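Local atomic coordinates of exodeoxyribonuclease III (Archaeoglobus fulgidus, PDB entry 2VOA), a protein that probably cleaves DNA at abasic sites as a metal-dependent AP endonuclease and is likely to act as a 3'-5' exonuclease on double-stranded DNA. Residues Y198-I209 against R240-L251. The protein carries 1 engineered substitution. Numbering follows the deposited sequence.
Sequences YTFYDYRVKGAI and RLAEKPSDHLPL. With nucleotides of chain C; nucleotides of chain D.
The phenol ring of Y203 lies with one face over CB of D247, which sits 3.6 Å from the ring centroid, while C5' and C4' of DC2 of chain C cover the opposite face. The D247 carboxylate runs nearly parallel to this ring, the planes 16° apart, and its OD2 also reaches the rim of F200, 3.5 Å from CE1. At the far end of the phenol, Y203 OH donates along an in-plane lone pair of P245 O (2.7 Å) and is also hydrogen-bonded to N10. Replacing Y203 by an alanine would probably leave P245 O without this donor and open a gap between D247 and the DNA sugar. A water joins Y203 N to D247 OD2 and, weakly, to N2 of DG1 of chain C. Next along the chain, R204 grips the D202 carboxylate side-on, NE to OD1 and NH2 to OD2, a salt bridge that steadies the guanidinium over the bases of DG1 of chain C and DC10 of chain D.

R240, its chain bent at chi2 (64°), turns NH2 onto Y201 O (2.8 Å) and NE onto D247 O. That carbonyl receives Y201 N from its other face in a nearly straight bond (3.1 Å). Together with L249 N to T199 O (2.8 Å), the Y201 N bond makes a single beta bridge between F200 and H248. CB of F200 rests over the imidazole face of H248, whose ND1 is bound to D218, also the partner of T199 OG1. The consecutive residues D247 and H248, both predicted magnesium ligands, and the D218-H248 hydrogen bond, with H248 the predicted proton acceptor, are characteristic of the active site of the DNase I-like AP endonuclease fold, set here beside a DNA-binding loop.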
loop_
_atom_site.group_PDB
_atom_site.type_symbol
_atom_site.label_atom_id
_atom_site.label_comp_id
_atom_site.label_asym_id
_atom_site.label_seq_id
_atom_site.Cartn_x
_atom_site.Cartn_y
_atom_site.Cartn_z
ATOM N N TYR A 198 0.827 26.788 -2.950
ATOM C CA TYR A 198 -0.198 25.806 -3.325
ATOM C C TYR A 198 -0.341 24.774 -2.216
ATOM O O TYR A 198 0.642 24.413 -1.569
ATOM C CB TYR A 198 0.115 25.132 -4.661
ATOM C CG TYR A 198 0.256 26.124 -5.782
ATOM C CD1 TYR A 198 1.405 26.137 -6.560
ATOM C CD2 TYR A 198 -0.743 27.078 -6.038
ATOM C CE1 TYR A 198 1.570 27.039 -7.608
ATOM C CE2 TYR A 198 -0.592 27.992 -7.096
ATOM C CZ TYR A 198 0.577 27.986 -7.846
ATOM O OH TYR A 198 0.738 28.887 -8.885
ATOM N N THR A 199 -1.580 24.370 -1.968
ATOM C CA THR A 199 -1.899 23.388 -0.938
ATOM C C THR A 199 -2.318 22.042 -1.565
ATOM O O THR A 199 -2.709 21.121 -0.855
ATOM C CB THR A 199 -3.011 23.901 0.016
ATOM O OG1 THR A 199 -4.156 24.335 -0.741
ATOM C CG2 THR A 199 -2.483 25.049 0.898
ATOM N N PHE A 200 -2.290 21.982 -2.899
ATOM C CA PHE A 200 -2.716 20.800 -3.648
ATOM C C PHE A 200 -1.923 20.649 -4.938
ATOM O O PHE A 200 -1.772 21.602 -5.699
ATOM C CB PHE A 200 -4.205 20.882 -3.972
ATOM C CG PHE A 200 -4.665 19.833 -4.947
ATOM C CD1 PHE A 200 -4.768 18.504 -4.552
ATOM C CD2 PHE A 200 -4.986 20.177 -6.253
ATOM C CE1 PHE A 200 -5.202 17.507 -5.466
ATOM C CE2 PHE A 200 -5.428 19.197 -7.170
ATOM C CZ PHE A 200 -5.525 17.847 -6.755
ATOM N N TYR A 201 -1.423 19.436 -5.181
ATOM C CA TYR A 201 -0.803 19.083 -6.454
ATOM C C TYR A 201 -1.419 17.752 -6.855
ATOM O O TYR A 201 -1.354 16.784 -6.087
ATOM C CB TYR A 201 0.714 18.909 -6.317
ATOM C CG TYR A 201 1.449 20.179 -5.977
ATOM C CD1 TYR A 201 1.693 20.519 -4.652
ATOM C CD2 TYR A 201 1.944 21.020 -6.985
ATOM C CE1 TYR A 201 2.390 21.682 -4.319
ATOM C CE2 TYR A 201 2.637 22.177 -6.661
ATOM C CZ TYR A 201 2.851 22.499 -5.337
ATOM O OH TYR A 201 3.557 23.636 -5.007
ATOM N N ASP A 202 -2.029 17.708 -8.035
ATOM C CA ASP A 202 -2.726 16.505 -8.506
ATOM C C ASP A 202 -1.743 15.362 -8.688
ATOM O O ASP A 202 -0.709 15.548 -9.319
ATOM C CB ASP A 202 -3.464 16.825 -9.815
ATOM C CG ASP A 202 -4.431 15.745 -10.232
ATOM O OD1 ASP A 202 -4.041 14.570 -10.283
ATOM O OD2 ASP A 202 -5.592 16.088 -10.582
ATOM N N TYR A 203 -2.057 14.186 -8.139
ATOM C CA TYR A 203 -1.181 13.017 -8.274
ATOM C C TYR A 203 -0.867 12.688 -9.744
ATOM O O TYR A 203 0.201 12.141 -10.077
ATOM C CB TYR A 203 -1.860 11.783 -7.710
ATOM C CG TYR A 203 -2.007 11.661 -6.206
ATOM C CD1 TYR A 203 -3.243 11.319 -5.649
ATOM C CD2 TYR A 203 -0.915 11.809 -5.350
ATOM C CE1 TYR A 203 -3.395 11.130 -4.274
ATOM C CE2 TYR A 203 -1.059 11.637 -3.955
ATOM C CZ TYR A 203 -2.292 11.279 -3.434
ATOM O OH TYR A 203 -2.444 11.082 -2.080
ATOM N N ARG A 204 -1.828 12.994 -10.610
ATOM C CA ARG A 204 -1.783 12.578 -12.005
ATOM C C ARG A 204 -0.858 13.434 -12.860
ATOM O O ARG A 204 -0.509 13.062 -13.977
ATOM C CB ARG A 204 -3.187 12.625 -12.593
ATOM C CG ARG A 204 -4.081 11.510 -12.130
ATOM C CD ARG A 204 -5.529 11.783 -12.489
ATOM N NE ARG A 204 -6.095 12.878 -11.715
ATOM C CZ ARG A 204 -7.378 13.221 -11.740
ATOM N NH1 ARG A 204 -8.240 12.539 -12.507
ATOM N NH2 ARG A 204 -7.799 14.235 -11.005
ATOM N N VAL A 205 -0.490 14.590 -12.325
ATOM C CA VAL A 205 0.307 15.580 -13.051
ATOM C C VAL A 205 1.797 15.299 -12.843
ATOM O O VAL A 205 2.324 15.467 -11.743
ATOM C CB VAL A 205 -0.086 17.032 -12.629
ATOM C CG1 VAL A 205 0.832 18.074 -13.283
ATOM C CG2 VAL A 205 -1.546 17.313 -12.990
ATOM N N LYS A 206 2.464 14.855 -13.905
ATOM C CA LYS A 206 3.875 14.469 -13.817
ATOM C C LYS A 206 4.763 15.659 -13.449
ATOM O O LYS A 206 4.656 16.720 -14.050
ATOM C CB LYS A 206 4.336 13.792 -15.117
ATOM C CG LYS A 206 5.484 12.813 -14.916
ATOM C CD LYS A 206 5.280 11.955 -13.667
ATOM C CE LYS A 206 6.554 11.204 -13.282
ATOM N NZ LYS A 206 6.624 10.944 -11.804
ATOM N N GLY A 207 5.589 15.493 -12.421
ATOM C CA GLY A 207 6.444 16.573 -11.919
ATOM C C GLY A 207 5.697 17.819 -11.447
ATOM O O GLY A 207 6.250 18.909 -11.450
ATOM N N ALA A 208 4.439 17.658 -11.038
ATOM C CA ALA A 208 3.617 18.812 -10.614
ATOM C C ALA A 208 4.323 19.814 -9.694
ATOM O O ALA A 208 4.219 21.024 -9.907
ATOM C CB ALA A 208 2.332 18.338 -9.959
ATOM N N ILE A 209 4.995 19.318 -8.651
ATOM C CA ILE A 209 5.605 20.184 -7.640
ATOM C C ILE A 209 6.724 21.008 -8.285
ATOM O O ILE A 209 6.739 22.247 -8.211
ATOM C CB ILE A 209 6.133 19.372 -6.419
ATOM C CG1 ILE A 209 4.990 18.620 -5.709
ATOM C CG2 ILE A 209 6.901 20.277 -5.440
ATOM C CD1 ILE A 209 5.446 17.585 -4.670
ATOM N N ARG A 240 4.239 16.531 1.724
ATOM C CA ARG A 240 3.914 16.306 0.300
ATOM C C ARG A 240 5.038 15.605 -0.496
ATOM O O ARG A 240 4.805 15.007 -1.550
ATOM C CB ARG A 240 3.497 17.627 -0.368
ATOM C CG ARG A 240 2.971 17.477 -1.814
ATOM C CD ARG A 240 1.682 16.656 -1.856
ATOM N NE ARG A 240 1.102 16.444 -3.199
ATOM C CZ ARG A 240 1.519 15.506 -4.057
ATOM N NH1 ARG A 240 2.573 14.748 -3.770
ATOM N NH2 ARG A 240 0.932 15.361 -5.236
ATOM N N LEU A 241 6.256 15.719 0.019
ATOM C CA LEU A 241 7.437 15.086 -0.566
ATOM C C LEU A 241 7.758 13.734 0.067
ATOM O O LEU A 241 8.628 12.988 -0.433
ATOM C CB LEU A 241 8.641 16.020 -0.407
ATOM C CG LEU A 241 8.534 17.445 -0.964
ATOM C CD1 LEU A 241 9.679 18.298 -0.432
ATOM C CD2 LEU A 241 8.590 17.426 -2.476
ATOM N N ALA A 242 7.084 13.413 1.169
ATOM C CA ALA A 242 7.345 12.154 1.861
ATOM C C ALA A 242 6.775 10.968 1.079
ATOM O O ALA A 242 6.027 11.160 0.100
ATOM C CB ALA A 242 6.777 12.203 3.271
ATOM N N GLU A 243 7.117 9.751 1.510
ATOM C CA GLU A 243 6.615 8.538 0.850
ATOM C C GLU A 243 5.117 8.376 1.097
ATOM O O GLU A 243 4.636 8.664 2.195
ATOM C CB GLU A 243 7.402 7.295 1.291
ATOM C CG GLU A 243 8.672 7.110 0.487
ATOM C CD GLU A 243 8.377 6.819 -0.982
ATOM O OE1 GLU A 243 8.504 7.752 -1.815
ATOM O OE2 GLU A 243 7.990 5.662 -1.293
ATOM N N LYS A 244 4.402 7.949 0.054
ATOM C CA LYS A 244 2.936 7.816 0.059
ATOM C C LYS A 244 2.257 9.050 0.672
ATOM O O LYS A 244 1.568 8.973 1.696
ATOM C CB LYS A 244 2.502 6.493 0.716
ATOM C CG LYS A 244 2.849 5.255 -0.117
ATOM C CD LYS A 244 2.507 3.985 0.642
ATOM C CE LYS A 244 2.507 2.772 -0.273
ATOM N NZ LYS A 244 1.748 1.642 0.363
ATOM N N PRO A 245 2.463 10.214 0.030
ATOM C CA PRO A 245 1.911 11.467 0.552
ATOM C C PRO A 245 0.441 11.641 0.211
ATOM O O PRO A 245 -0.039 11.039 -0.754
ATOM C CB PRO A 245 2.726 12.531 -0.183
ATOM C CG PRO A 245 3.040 11.892 -1.520
ATOM C CD PRO A 245 3.210 10.404 -1.234
ATOM N N SER A 246 -0.253 12.478 0.987
ATOM C CA SER A 246 -1.540 13.025 0.532
ATOM C C SER A 246 -1.261 13.884 -0.706
ATOM O O SER A 246 -0.140 14.356 -0.880
ATOM C CB SER A 246 -2.149 13.948 1.597
ATOM O OG SER A 246 -3.439 14.370 1.161
ATOM N N ASP A 247 -2.272 14.121 -1.541
ATOM C CA ASP A 247 -2.107 15.088 -2.635
ATOM C C ASP A 247 -2.149 16.546 -2.144
ATOM O O ASP A 247 -1.650 17.440 -2.831
ATOM C CB ASP A 247 -3.076 14.840 -3.819
ATOM C CG ASP A 247 -4.518 14.556 -3.390
ATOM O OD1 ASP A 247 -4.883 14.707 -2.187
ATOM O OD2 ASP A 247 -5.320 14.224 -4.299
ATOM N N HIS A 248 -2.713 16.776 -0.955
ATOM C CA HIS A 248 -2.716 18.109 -0.329
ATOM C C HIS A 248 -1.541 18.300 0.645
ATOM O O HIS A 248 -0.981 17.310 1.150
ATOM C CB HIS A 248 -4.040 18.344 0.412
ATOM C CG HIS A 248 -5.213 18.478 -0.495
ATOM N ND1 HIS A 248 -5.896 19.671 -0.652
ATOM C CD2 HIS A 248 -5.858 17.567 -1.255
ATOM C CE1 HIS A 248 -6.883 19.492 -1.508
ATOM N NE2 HIS A 248 -6.878 18.232 -1.900
ATOM N N LEU A 249 -1.216 19.570 0.922
ATOM C CA LEU A 249 -0.254 19.976 1.959
ATOM C C LEU A 249 -1.018 20.507 3.196
ATOM O O LEU A 249 -2.087 21.124 3.036
ATOM C CB LEU A 249 0.592 21.164 1.452
ATOM C CG LEU A 249 1.706 21.012 0.426
ATOM C CD1 LEU A 249 1.163 20.620 -0.946
ATOM C CD2 LEU A 249 2.470 22.314 0.335
ATOM N N PRO A 250 -0.475 20.316 4.425
ATOM C CA PRO A 250 -1.065 21.067 5.543
ATOM C C PRO A 250 -0.896 22.577 5.357
ATOM O O PRO A 250 0.144 23.043 4.841
ATOM C CB PRO A 250 -0.215 20.629 6.760
ATOM C CG PRO A 250 0.302 19.305 6.387
ATOM C CD PRO A 250 0.619 19.446 4.904
ATOM N N LEU A 251 -1.907 23.324 5.781
ATOM C CA LEU A 251 -1.839 24.774 5.823
ATOM C C LEU A 251 -1.881 25.129 7.317
ATOM O O LEU A 251 -2.740 24.602 8.047
ATOM C CB LEU A 251 -3.007 25.403 5.044
ATOM C CG LEU A 251 -3.042 26.934 5.014
ATOM C CD1 LEU A 251 -1.842 27.487 4.231
ATOM C CD2 LEU A 251 -4.394 27.421 4.432
ATOM O "O5'" DG C 1 -0.608 9.197 -13.098
ATOM C "C5'" DG C 1 -0.367 8.160 -12.163
ATOM C "C4'" DG C 1 -0.428 8.710 -10.746
ATOM O "O4'" DG C 1 -1.709 9.336 -10.432
ATOM C "C3'" DG C 1 -0.259 7.657 -9.666
ATOM O "O3'" DG C 1 0.310 8.275 -8.525
ATOM C "C2'" DG C 1 -1.682 7.194 -9.373
ATOM C "C1'" DG C 1 -2.455 8.499 -9.565
ATOM N N9 DG C 1 -3.750 8.335 -10.197
ATOM C C8 DG C 1 -4.071 7.527 -11.272
ATOM N N7 DG C 1 -5.316 7.634 -11.630
ATOM C C5 DG C 1 -5.840 8.572 -10.762
ATOM C C6 DG C 1 -7.148 9.069 -10.675
ATOM O O6 DG C 1 -8.102 8.756 -11.407
ATOM N N1 DG C 1 -7.276 10.023 -9.658
ATOM C C2 DG C 1 -6.256 10.417 -8.806
ATOM N N2 DG C 1 -6.562 11.339 -7.870
ATOM N N3 DG C 1 -5.016 9.937 -8.885
ATOM C C4 DG C 1 -4.890 9.023 -9.877
ATOM P P DC C 2 0.895 7.452 -7.301
ATOM O OP1 DC C 2 1.846 8.374 -6.651
ATOM O OP2 DC C 2 1.351 6.111 -7.765
ATOM O "O5'" DC C 2 -0.323 7.156 -6.337
ATOM C "C5'" DC C 2 -0.901 8.277 -5.665
ATOM C "C4'" DC C 2 -2.236 7.907 -5.080
ATOM O "O4'" DC C 2 -3.193 7.903 -6.164
ATOM C "C3'" DC C 2 -2.309 6.541 -4.393
ATOM O "O3'" DC C 2 -2.915 6.714 -3.145
ATOM C "C2'" DC C 2 -3.264 5.749 -5.283
ATOM C "C1'" DC C 2 -4.112 6.889 -5.848
ATOM N N1 DC C 2 -4.951 6.508 -7.059
ATOM C C2 DC C 2 -6.212 7.103 -7.210
ATOM O O2 DC C 2 -6.593 7.944 -6.390
ATOM N N3 DC C 2 -6.978 6.737 -8.274
ATOM C C4 DC C 2 -6.536 5.821 -9.134
ATOM N N4 DC C 2 -7.343 5.514 -10.153
ATOM C C5 DC C 2 -5.263 5.200 -9.008
ATOM C C6 DC C 2 -4.511 5.561 -7.955
ATOM P P DC D 10 -16.325 13.438 -5.755
ATOM O OP1 DC D 10 -16.830 13.965 -4.455
ATOM O OP2 DC D 10 -17.001 13.785 -7.038
ATOM O "O5'" DC D 10 -14.813 13.887 -5.880
ATOM C "C5'" DC D 10 -13.938 13.750 -4.778
ATOM C "C4'" DC D 10 -12.563 14.141 -5.263
ATOM O "O4'" DC D 10 -12.080 13.152 -6.202
ATOM C "C3'" DC D 10 -12.517 15.455 -6.030
ATOM O "O3'" DC D 10 -11.560 16.285 -5.429
ATOM C "C2'" DC D 10 -12.107 15.102 -7.462
ATOM C "C1'" DC D 10 -11.340 13.806 -7.212
ATOM N N1 DC D 10 -11.192 12.856 -8.359
ATOM C C2 DC D 10 -9.939 12.238 -8.526
ATOM O O2 DC D 10 -9.007 12.507 -7.751
ATOM N N3 DC D 10 -9.774 11.354 -9.543
ATOM C C4 DC D 10 -10.788 11.079 -10.362
ATOM N N4 DC D 10 -10.543 10.204 -11.344
ATOM C C5 DC D 10 -12.079 11.698 -10.216
ATOM C C6 DC D 10 -12.238 12.568 -9.202
HETATM O O HOH W 1 -4.775 13.941 -7.021
#